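Local coordinates for protein DNA ligase (Enterobacteria phage T7, PDB 1A0I) that seals nicks in double-stranded DNA in an ATP-dependent reaction, probably through an enzyme-adenylate intermediate, as in other DNA ligases of its family, at residues T293-T298 with T317-Y321; E261-F267 with M287-T291. One frame throughout, in Å; residues are numbered along the deposited sequence.

Contact 1: residues T293-T298 with T317-Y321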
ATOM      1  N   THR A 293      18.129   3.242 -22.532  1.00 32.17           N
ATOM      2  CA  THR A 293      19.406   2.560 -22.501  1.00 38.71           C
ATOM      3  C   THR A 293      19.515   1.506 -23.631  1.00 40.48           C
ATOM      4  O   THR A 293      20.503   1.487 -24.386  1.00 44.19           O
ATOM      5  CB  THR A 293      19.525   1.950 -21.080  1.00 33.83           C
ATOM      6  OG1 THR A 293      19.159   2.992 -20.184  1.00 42.59           O
ATOM      7  CG2 THR A 293      20.925   1.503 -20.714  1.00 37.27           C
ATOM      8  N   VAL A 294      18.503   0.653 -23.831  1.00 37.34           N
ATOM      9  CA  VAL A 294      18.522  -0.303 -24.930  1.00 28.65           C
ATOM     10  C   VAL A 294      18.542   0.446 -26.261  1.00 28.25           C
ATOM     11  O   VAL A 294      19.382   0.185 -27.117  1.00 37.89           O
ATOM     12  CB  VAL A 294      17.278  -1.221 -24.770  1.00 28.54           C
ATOM     13  CG1 VAL A 294      17.034  -2.109 -25.961  1.00 21.31           C
ATOM     14  CG2 VAL A 294      17.540  -2.119 -23.581  1.00 25.71           C
ATOM     15  N   LYS A 295      17.784   1.520 -26.413  1.00 21.37           N
ATOM     16  CA  LYS A 295      17.649   2.239 -27.657  1.00 27.88           C
ATOM     17  C   LYS A 295      18.946   2.900 -28.037  1.00 31.02           C
ATOM     18  O   LYS A 295      19.303   2.814 -29.204  1.00 43.31           O
ATOM     19  CB  LYS A 295      16.532   3.283 -27.537  1.00 22.43           C
ATOM     20  CG  LYS A 295      16.257   4.108 -28.783  1.00 15.92           C
ATOM     21  CD  LYS A 295      14.913   4.793 -28.640  1.00 17.63           C
ATOM     22  CE  LYS A 295      14.992   6.303 -28.845  1.00 35.38           C
ATOM     23  NZ  LYS A 295      14.086   7.070 -27.991  1.00 44.62           N
ATOM     24  N   GLU A 296      19.714   3.425 -27.097  1.00 36.37           N
ATOM     25  CA  GLU A 296      20.946   4.135 -27.401  1.00 43.39           C
ATOM     26  C   GLU A 296      22.103   3.230 -27.773  1.00 31.04           C
ATOM     27  O   GLU A 296      22.839   3.452 -28.747  1.00 19.29           O
ATOM     28  CB  GLU A 296      21.355   4.971 -26.205  1.00 57.96           C
ATOM     29  CG  GLU A 296      22.028   6.268 -26.613  1.00 86.89           C
ATOM     30  CD  GLU A 296      21.076   7.386 -27.067  1.00105.07           C
ATOM     31  OE1 GLU A 296      20.019   7.125 -27.660  1.00111.43           O
ATOM     32  OE2 GLU A 296      21.435   8.543 -26.810  1.00117.88           O
ATOM     33  N   ALA A 297      22.235   2.154 -26.990  1.00 26.86           N
ATOM     34  CA  ALA A 297      23.301   1.192 -27.155  1.00 28.88           C
ATOM     35  C   ALA A 297      23.132   0.593 -28.547  1.00 31.23           C
ATOM     36  O   ALA A 297      24.085   0.561 -29.325  1.00 43.56           O
ATOM     37  CB  ALA A 297      23.183   0.119 -26.069  1.00 15.93           C
ATOM     38  N   THR A 298      21.921   0.230 -28.944  1.00 25.63           N
ATOM     39  CA  THR A 298      21.621  -0.284 -30.257  1.00 20.48           C
ATOM     40  C   THR A 298      21.789   0.797 -31.320  1.00 29.65           C
ATOM     41  O   THR A 298      21.987   0.469 -32.502  1.00 39.34           O
ATOM     42  CB  THR A 298      20.201  -0.805 -30.256  1.00 21.35           C
ATOM     43  OG1 THR A 298      19.997  -1.576 -29.076  1.00 19.28           O
ATOM     44  CG2 THR A 298      19.940  -1.613 -31.517  1.00 28.84           C
ATOM     45  N   THR A 317      19.861  -6.212 -31.541  1.00 76.73           N
ATOM     46  CA  THR A 317      19.746  -5.399 -30.324  1.00 59.92           C
ATOM     47  C   THR A 317      20.849  -5.517 -29.281  1.00 58.50           C
ATOM     48  O   THR A 317      21.007  -6.601 -28.696  1.00 59.90           O
ATOM     49  CB  THR A 317      18.421  -5.745 -29.613  1.00 58.18           C
ATOM     50  OG1 THR A 317      17.394  -5.675 -30.598  1.00 66.55           O
ATOM     51  CG2 THR A 317      18.097  -4.823 -28.457  1.00 54.14           C
ATOM     52  N   ILE A 318      21.601  -4.447 -28.993  1.00 52.92           N
ATOM     53  CA  ILE A 318      22.521  -4.555 -27.871  1.00 50.30           C
ATOM     54  C   ILE A 318      21.658  -4.369 -26.629  1.00 51.48           C
ATOM     55  O   ILE A 318      20.868  -3.426 -26.517  1.00 46.17           O
ATOM     56  CB  ILE A 318      23.656  -3.448 -27.818  1.00 47.51           C
ATOM     57  CG1 ILE A 318      24.516  -3.427 -29.082  1.00 54.64           C
ATOM     58  CG2 ILE A 318      24.579  -3.769 -26.625  1.00 42.39           C
ATOM     59  CD1 ILE A 318      25.750  -2.478 -29.058  1.00 43.86           C
ATOM     60  N   ASN A 319      21.769  -5.337 -25.725  1.00 48.61           N
ATOM     61  CA  ASN A 319      21.200  -5.231 -24.391  1.00 44.42           C
ATOM     62  C   ASN A 319      22.350  -4.753 -23.524  1.00 42.43           C
ATOM     63  O   ASN A 319      23.191  -5.567 -23.125  1.00 50.28           O
ATOM     64  CB  ASN A 319      20.706  -6.596 -23.868  1.00 39.71           C
ATOM     65  CG  ASN A 319      20.535  -6.763 -22.354  1.00 33.23           C
ATOM     66  OD1 ASN A 319      20.546  -7.888 -21.875  1.00 33.05           O
ATOM     67  ND2 ASN A 319      20.377  -5.754 -21.495  1.00 14.35           N
ATOM     68  N   PRO A 320      22.456  -3.472 -23.161  1.00 39.66           N
ATOM     69  CA  PRO A 320      23.533  -2.965 -22.310  1.00 34.10           C
ATOM     70  C   PRO A 320      23.378  -3.333 -20.835  1.00 38.01           C
ATOM     71  O   PRO A 320      23.431  -2.466 -19.968  1.00 41.23           O
ATOM     72  CB  PRO A 320      23.499  -1.486 -22.579  1.00 31.89           C
ATOM     73  CG  PRO A 320      22.030  -1.223 -22.739  1.00 24.67           C
ATOM     74  CD  PRO A 320      21.590  -2.388 -23.612  1.00 29.52           C
ATOM     75  N   TYR A 321      23.090  -4.607 -20.573  1.00 37.89           N
ATOM     76  CA  TYR A 321      22.827  -5.191 -19.270  1.00 38.23           C
ATOM     77  C   TYR A 321      23.086  -6.687 -19.367  1.00 40.81           C
ATOM     78  O   TYR A 321      23.050  -7.282 -18.299  1.00 49.35           O
ATOM     79  CB  TYR A 321      21.338  -5.052 -18.742  1.00 33.84           C
ATOM     80  CG  TYR A 321      20.762  -3.649 -18.569  1.00 22.44           C
ATOM     81  CD1 TYR A 321      21.058  -2.852 -17.457  1.00 24.83           C
ATOM     82  CD2 TYR A 321      19.994  -3.118 -19.594  1.00 35.39           C
ATOM     83  CE1 TYR A 321      20.600  -1.529 -17.380  1.00  7.87           C
ATOM     84  CE2 TYR A 321      19.538  -1.807 -19.531  1.00 30.40           C
ATOM     85  CZ  TYR A 321      19.842  -1.024 -18.428  1.00 10.02           C
ATOM     86  OH  TYR A 321      19.345   0.258 -18.395  1.00 32.07           O
TER
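Pro320, the centre of an inverse gamma turn, sets its ring against the helix. Pro320 CG lies 3.8 Å from Ala297 CB and 3.6 Å from Thr293 CG2. Ile318 packs beside it, with Ile318 CB 4.0 Å from Ala297 CB. Val294 CG1 meets the methyl CG2 of Thr317 at 3.8 Å. The methyl CG2 of Thr293 meets the Tyr321 ring obliquely near its hydroxyl end, and the two side chains cross at about a right angle. The hydroxyl of Thr293 bonds to Glu289 O within the helix.

Ile318 N also reaches the hydroxyl of Thr298, but the bond is weak: Ile318 N to Thr298 OG1 is 3.3 Å, with an angle of only 127° at the hydrogen. Thr298 OG1 donates to Val294 O one turn back in the helix, at 2.7 Å. It meets that oxygen from above the carbonyl plane, and Val294 O also takes the backbone N-H of Thr298. With chi1 at -45°, OG1 lies beside its own backbone N, and this turns it back to the helix carbonyl.

In this C-terminal OB-family domain, loop 317-321 thus lies along the last turns of helix 285-298. Val294 and Asn319 both touch Leu251 of strand 242-252, and Tyr321 packs on Ile248 of that strand.

Contact 2: residues E261-F267 with M287-T291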
ATOM      1  N   GLU A 261       2.288  -2.048 -23.486  1.00 53.61           N
ATOM      2  CA  GLU A 261       3.687  -1.804 -23.682  1.00 56.28           C
ATOM      3  C   GLU A 261       4.166  -2.139 -25.087  1.00 57.77           C
ATOM      4  O   GLU A 261       3.836  -3.161 -25.689  1.00 63.88           O
ATOM      5  CB  GLU A 261       4.441  -2.622 -22.648  1.00 61.32           C
ATOM      6  CG  GLU A 261       4.264  -2.215 -21.173  1.00 61.39           C
ATOM      7  CD  GLU A 261       3.030  -2.768 -20.458  1.00 60.77           C
ATOM      8  OE1 GLU A 261       2.697  -3.930 -20.688  1.00 55.22           O
ATOM      9  OE2 GLU A 261       2.387  -2.024 -19.701  1.00 64.63           O
ATOM     10  N   GLY A 262       4.997  -1.256 -25.622  1.00 55.38           N
ATOM     11  CA  GLY A 262       5.642  -1.515 -26.892  1.00 45.78           C
ATOM     12  C   GLY A 262       7.149  -1.595 -26.671  1.00 46.35           C
ATOM     13  O   GLY A 262       7.890  -1.655 -27.649  1.00 45.81           O
ATOM     14  N   LYS A 263       7.660  -1.524 -25.426  1.00 45.29           N
ATOM     15  CA  LYS A 263       9.083  -1.571 -25.087  1.00 42.32           C
ATOM     16  C   LYS A 263       9.329  -2.078 -23.635  1.00 30.65           C
ATOM     17  O   LYS A 263       8.500  -1.823 -22.776  1.00 42.72           O
ATOM     18  CB  LYS A 263       9.668  -0.160 -25.312  1.00 55.61           C
ATOM     19  CG  LYS A 263      10.069   0.200 -26.762  1.00 63.89           C
ATOM     20  CD  LYS A 263      10.352   1.700 -26.912  1.00 73.60           C
ATOM     21  CE  LYS A 263      10.854   2.094 -28.298  1.00 70.29           C
ATOM     22  NZ  LYS A 263       9.783   2.234 -29.278  1.00 67.26           N
ATOM     23  N   VAL A 264      10.483  -2.727 -23.404  1.00 14.46           N
ATOM     24  CA  VAL A 264      11.001  -3.493 -22.262  1.00 14.47           C
ATOM     25  C   VAL A 264      10.500  -3.312 -20.847  1.00 21.02           C
ATOM     26  O   VAL A 264      10.803  -2.404 -20.069  1.00 25.60           O
ATOM     27  CB  VAL A 264      12.618  -3.398 -22.318  1.00  8.35           C
ATOM     28  CG1 VAL A 264      13.090  -1.983 -22.301  1.00 27.80           C
ATOM     29  CG2 VAL A 264      13.264  -4.087 -21.138  1.00 20.68           C
ATOM     30  N   ILE A 265       9.841  -4.436 -20.556  1.00 27.34           N
ATOM     31  CA  ILE A 265       9.134  -4.642 -19.306  1.00 24.46           C
ATOM     32  C   ILE A 265       9.931  -5.415 -18.258  1.00 30.85           C
ATOM     33  O   ILE A 265       9.381  -5.670 -17.188  1.00 32.19           O
ATOM     34  CB  ILE A 265       7.793  -5.392 -19.578  1.00 13.79           C
ATOM     35  CG1 ILE A 265       7.984  -6.812 -20.073  1.00 10.54           C
ATOM     36  CG2 ILE A 265       7.046  -4.607 -20.635  1.00  7.29           C
ATOM     37  CD1 ILE A 265       6.677  -7.604 -20.165  1.00  2.00           C
ATOM     38  N   GLY A 266      11.154  -5.869 -18.521  1.00 36.19           N
ATOM     39  CA  GLY A 266      11.925  -6.677 -17.595  1.00 28.15           C
ATOM     40  C   GLY A 266      13.090  -7.436 -18.252  1.00 38.13           C
ATOM     41  O   GLY A 266      13.493  -7.226 -19.410  1.00 29.70           O
ATOM     42  N   PHE A 267      13.596  -8.412 -17.494  1.00 33.90           N
ATOM     43  CA  PHE A 267      14.731  -9.227 -17.907  1.00 29.34           C
ATOM     44  C   PHE A 267      14.555 -10.743 -17.895  1.00 31.72           C
ATOM     45  O   PHE A 267      13.700 -11.337 -17.232  1.00 33.04           O
ATOM     46  CB  PHE A 267      15.922  -8.895 -17.035  1.00 21.84           C
ATOM     47  CG  PHE A 267      16.254  -7.427 -17.073  1.00 20.66           C
ATOM     48  CD1 PHE A 267      16.616  -6.831 -18.275  1.00 17.57           C
ATOM     49  CD2 PHE A 267      16.175  -6.677 -15.909  1.00 23.25           C
ATOM     50  CE1 PHE A 267      16.910  -5.471 -18.310  1.00 15.55           C
ATOM     51  CE2 PHE A 267      16.463  -5.322 -15.951  1.00 17.98           C
ATOM     52  CZ  PHE A 267      16.838  -4.723 -17.147  1.00  6.51           C
ATOM     53  N   MET A 287      10.664   0.786 -16.841  1.00 33.56           N
ATOM     54  CA  MET A 287      10.477   0.382 -18.245  1.00 30.53           C
ATOM     55  C   MET A 287      11.022   1.385 -19.250  1.00 28.96           C
ATOM     56  O   MET A 287      11.907   1.054 -20.040  1.00 35.17           O
ATOM     57  CB  MET A 287       9.023   0.227 -18.635  1.00 32.25           C
ATOM     58  CG  MET A 287       8.292  -1.053 -18.330  1.00 31.03           C
ATOM     59  SD  MET A 287       6.514  -0.844 -18.589  1.00 29.66           S
ATOM     60  CE  MET A 287       5.970  -1.735 -17.176  1.00 15.60           C
ATOM     61  N   ASP A 288      10.567   2.637 -19.175  1.00 35.74           N
ATOM     62  CA  ASP A 288      10.954   3.679 -20.106  1.00 37.98           C
ATOM     63  C   ASP A 288      12.409   4.050 -19.905  1.00 39.74           C
ATOM     64  O   ASP A 288      13.059   4.416 -20.866  1.00 46.99           O
ATOM     65  CB  ASP A 288       9.998   4.873 -19.909  1.00 33.25           C
ATOM     66  CG  ASP A 288       8.548   4.500 -20.300  1.00 46.68           C
ATOM     67  OD1 ASP A 288       8.227   4.454 -21.487  1.00 52.18           O
ATOM     68  OD2 ASP A 288       7.723   4.213 -19.432  1.00 52.82           O
ATOM     69  N   GLU A 289      13.028   3.889 -18.728  1.00 50.86           N
ATOM     70  CA  GLU A 289      14.449   4.168 -18.475  1.00 44.38           C
ATOM     71  C   GLU A 289      15.312   3.080 -19.136  1.00 47.75           C
ATOM     72  O   GLU A 289      16.235   3.366 -19.907  1.00 54.61           O
ATOM     73  CB  GLU A 289      14.686   4.181 -16.972  1.00 39.49           C
ATOM     74  CG  GLU A 289      15.918   4.879 -16.424  1.00 54.54           C
ATOM     75  CD  GLU A 289      16.191   4.531 -14.955  1.00 57.55           C
ATOM     76  OE1 GLU A 289      16.708   3.441 -14.665  1.00 44.25           O
ATOM     77  OE2 GLU A 289      15.895   5.365 -14.097  1.00 57.21           O
ATOM     78  N   PHE A 290      14.968   1.803 -18.924  1.00 40.55           N
ATOM     79  CA  PHE A 290      15.639   0.659 -19.539  1.00 32.02           C
ATOM     80  C   PHE A 290      15.551   0.641 -21.062  1.00 33.75           C
ATOM     81  O   PHE A 290      16.518   0.231 -21.716  1.00 26.52           O
ATOM     82  CB  PHE A 290      15.051  -0.653 -19.021  1.00 27.11           C
ATOM     83  CG  PHE A 290      15.338  -0.942 -17.563  1.00 13.06           C
ATOM     84  CD1 PHE A 290      16.313  -0.231 -16.861  1.00 21.60           C
ATOM     85  CD2 PHE A 290      14.615  -1.943 -16.936  1.00 23.52           C
ATOM     86  CE1 PHE A 290      16.572  -0.526 -15.532  1.00 21.62           C
ATOM     87  CE2 PHE A 290      14.875  -2.237 -15.604  1.00 34.30           C
ATOM     88  CZ  PHE A 290      15.852  -1.534 -14.909  1.00 35.71           C
ATOM     89  N   THR A 291      14.430   1.039 -21.671  1.00 32.19           N
ATOM     90  CA  THR A 291      14.340   1.094 -23.123  1.00 36.96           C
ATOM     91  C   THR A 291      15.275   2.148 -23.646  1.00 44.34           C
ATOM     92  O   THR A 291      15.997   1.785 -24.569  1.00 43.00           O
ATOM     93  CB  THR A 291      12.965   1.461 -23.672  1.00 33.19           C
ATOM     94  OG1 THR A 291      11.901   0.854 -22.958  1.00 17.89           O
ATOM     95  CG2 THR A 291      12.962   0.994 -25.109  1.00 27.48           C
TER
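The ring of Phe290 has Phe267 CZ over one face, 3.4 Å above the plane and offset toward the rim. The two rings are oblique, with planes at 42° and centroids 5.0 Å apart. Tyr321 and Phe344 each meet Phe290 edge-to-face. Phe267 also meets Phe344 edge-to-face, so the pair belongs to a larger aromatic cluster.

Val264, in the chain before the strand, packs on the helix next to Phe290. Val264 CG1 is 4.0 Å from Phe290 CB and also packs against the hydroxyl end of Thr291. With chi1 at 57°, CG1 sits between the backbone N and the carbonyl carbon, and this branch is the one that meets the helix. The hydroxyl of Thr291 is used within the helix. Thr291 OG1 donates to Met287 O at 2.9 Å from above the carbonyl plane, and the same oxygen accepts the backbone N-H of Thr291. The methyl CG2 of Thr291 is left to meet the aliphatic chain of Lys263, which crosses it at about a right angle.

Both segments belong to the C-terminal OB-family domain. Here helix 285-298 packs against the chain that leads into strand 266-270 of the five-stranded antiparallel sheet. Ile265 and Gly266 both face Val252 in a classic beta bulge at the start of that strand.

Met287 holds the other end of the contact. Met287 CA makes a CA-H...O contact with Val264 O at 3.3 Å. Met287 CG lies 3.8 Å from Ile265 CA. Met287 SD lies 3.7 Å from Glu261 CG and 4.3 Å from Ile265 CG2. Glu261 OE2 has a long, weak ion pair with Arg284, just ahead of the helix.

Overall arrangement
From the N terminus, the chain first passes through the ligase domain and then enters the C-terminal domain. Contact 2 comes first. It closes a loop from 261-267 through the rest of strand 266-270 and strand 276-279 to the early part of helix 285-298. The helix runs on, and its later turns open contact 1. This closes a second loop, with no helix or strand in its modelled part, back to 317-321 before strand 325-330. The loops follow in series and neither nest nor cross. The centres of the two contacts are about 11 Å apart. Tyr321 of contact 1 touches Phe290 and Phe267 of contact 2. Together they tie one helix to the lead-in and first residues of strand 266-270 and to the loop before strand 325-330.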